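Local atomic coordinates of HTH-type transcriptional regulator AldR (Mycobacterium tuberculosis, PDB entry 4PCQ), a protein that regulates transcription of the L-alanine dehydrogenase gene by binding its upstream region, activating with L-alanine present and repressing without it. Residues P93-I98 against I136-A141. Residues are numbered along the deposited sequence; the frame is centred on the assembly and turned at random.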
loop_
_atom_site.group_PDB
_atom_site.type_symbol
_atom_site.label_atom_id
_atom_site.label_comp_id
_atom_site.label_asym_id
_atom_site.label_seq_id
_atom_site.Cartn_x
_atom_site.Cartn_y
_atom_site.Cartn_z
ATOM N N PRO B 93 6.711 8.119 -13.903
ATOM C CA PRO B 93 5.341 8.520 -14.237
ATOM C C PRO B 93 4.497 7.375 -14.783
ATOM O O PRO B 93 3.279 7.514 -14.902
ATOM C CB PRO B 93 5.545 9.573 -15.325
ATOM C CG PRO B 93 6.832 9.194 -15.974
ATOM C CD PRO B 93 7.689 8.597 -14.897
ATOM N N LEU B 94 5.138 6.263 -15.121
ATOM C CA LEU B 94 4.428 5.151 -15.734
ATOM C C LEU B 94 4.298 3.995 -14.747
ATOM O O LEU B 94 5.293 3.468 -14.279
ATOM C CB LEU B 94 5.177 4.708 -16.990
ATOM C CG LEU B 94 4.516 3.689 -17.911
ATOM C CD1 LEU B 94 3.646 4.410 -18.922
ATOM C CD2 LEU B 94 5.575 2.864 -18.617
ATOM N N GLN B 95 3.073 3.588 -14.442
ATOM C CA GLN B 95 2.853 2.522 -13.462
ATOM C C GLN B 95 2.229 1.291 -14.096
ATOM O O GLN B 95 1.481 1.396 -15.065
ATOM C CB GLN B 95 1.980 2.997 -12.302
ATOM C CG GLN B 95 2.711 3.807 -11.254
ATOM C CD GLN B 95 1.790 4.266 -10.141
ATOM O OE1 GLN B 95 1.797 3.709 -9.041
ATOM N NE2 GLN B 95 0.993 5.292 -10.419
ATOM N N ALA B 96 2.557 0.121 -13.557
ATOM C CA ALA B 96 2.041 -1.126 -14.108
ATOM C C ALA B 96 1.722 -2.193 -13.062
ATOM O O ALA B 96 2.197 -2.156 -11.933
ATOM C CB ALA B 96 3.009 -1.681 -15.137
ATOM N N MET B 97 0.905 -3.147 -13.479
ATOM C CA MET B 97 0.526 -4.297 -12.693
ATOM C C MET B 97 0.969 -5.512 -13.500
ATOM O O MET B 97 0.415 -5.772 -14.567
ATOM C CB MET B 97 -0.991 -4.319 -12.580
ATOM C CG MET B 97 -1.627 -3.849 -11.286
ATOM S SD MET B 97 -1.037 -4.616 -9.773
ATOM C CE MET B 97 -2.292 -3.995 -8.643
ATOM N N ILE B 98 1.931 -6.275 -12.995
ATOM C CA ILE B 98 2.431 -7.420 -13.747
ATOM C C ILE B 98 2.083 -8.727 -13.053
ATOM O O ILE B 98 2.623 -9.024 -11.996
ATOM C CB ILE B 98 3.953 -7.351 -13.916
ATOM C CG1 ILE B 98 4.371 -5.972 -14.417
ATOM C CG2 ILE B 98 4.425 -8.413 -14.877
ATOM C CD1 ILE B 98 5.874 -5.767 -14.427
ATOM N N ILE B 136 0.951 -10.969 -8.380
ATOM C CA ILE B 136 0.952 -9.740 -9.176
ATOM C C ILE B 136 1.828 -8.684 -8.518
ATOM O O ILE B 136 1.861 -8.550 -7.293
ATOM C CB ILE B 136 -0.456 -9.154 -9.418
ATOM C CG1 ILE B 136 -1.150 -8.796 -8.110
ATOM C CG2 ILE B 136 -1.304 -10.110 -10.204
ATOM C CD1 ILE B 136 -2.547 -8.237 -8.314
ATOM N N LEU B 137 2.549 -7.951 -9.357
ATOM C CA LEU B 137 3.536 -6.989 -8.916
ATOM C C LEU B 137 3.074 -5.592 -9.298
ATOM O O LEU B 137 2.897 -5.305 -10.476
ATOM C CB LEU B 137 4.852 -7.282 -9.631
ATOM C CG LEU B 137 5.587 -8.578 -9.273
ATOM C CD1 LEU B 137 7.064 -8.475 -9.605
ATOM C CD2 LEU B 137 5.378 -8.977 -7.823
ATOM N N HIS B 138 2.890 -4.718 -8.317
ATOM C CA HIS B 138 2.615 -3.316 -8.605
ATOM C C HIS B 138 3.948 -2.597 -8.696
ATOM O O HIS B 138 4.680 -2.503 -7.706
ATOM C CB HIS B 138 1.751 -2.697 -7.506
ATOM C CG HIS B 138 1.605 -1.210 -7.610
ATOM N ND1 HIS B 138 1.193 -0.425 -6.551
ATOM C CD2 HIS B 138 1.807 -0.360 -8.645
ATOM C CE1 HIS B 138 1.150 0.837 -6.930
ATOM N NE2 HIS B 138 1.517 0.906 -8.198
ATOM N N VAL B 139 4.257 -2.099 -9.890
ATOM C CA VAL B 139 5.557 -1.492 -10.163
ATOM C C VAL B 139 5.456 -0.085 -10.751
ATOM O O VAL B 139 4.441 0.288 -11.344
ATOM C CB VAL B 139 6.396 -2.352 -11.136
ATOM C CG1 VAL B 139 6.627 -3.743 -10.570
ATOM C CG2 VAL B 139 5.721 -2.423 -12.497
ATOM N N ALA B 140 6.528 0.685 -10.588
ATOM C CA ALA B 140 6.631 2.007 -11.195
ATOM C C ALA B 140 7.915 2.133 -12.012
ATOM O O ALA B 140 8.976 1.671 -11.595
ATOM C CB ALA B 140 6.584 3.084 -10.129
ATOM N N ALA B 141 7.800 2.763 -13.177
ATOM C CA ALA B 141 8.919 2.966 -14.087
ATOM C C ALA B 141 8.836 4.337 -14.771
ATOM O O ALA B 141 7.758 4.941 -14.867
ATOM C CB ALA B 141 8.957 1.859 -15.124
#
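I98 packs against L137 and V139 on one face of an antiparallel strand pair, its CD1 meeting V139 CG2 at 3.9 Å with the two side chains crossing at about a right angle. With CG1 anti to the carbonyl carbon (chi1 -49°), the branch carrying CD1 runs to V139, while I98 CB lies 4.4 Å from L137 CB. A96 CB touches the same V139 methyl. A141 continues this row opposite L94, gripped by two backbone bonds: A141 N to L94 O at 2.8 Å and L94 N to A141 O. A96 with V139 and I98 with L137 are likewise hydrogen-bonded pairs. Strands 94-101 and 135-141 are the two central strands of the four-stranded sheet in the effector-binding domain of this Lrp/AsnC-family regulator; helix 144-156 lies over the A96 and I98 side. On the other face, H138 NE2 donates to Q95 OE1 (2.9 Å, 155° at the hydrogen); the acceptor lies close to the ring plane, whereas NE2 sits above the carbonyl plane of the amide. H138 ND1 is hydrogen-bonded to OD2 of D125, so that both ring nitrogens are held, and Y127 of the second subunit meets the ring edge-to-face. M97, bent at chi2, brings SD within 4.1 Å of H138 CB and 4.2 Å of I136 CD1.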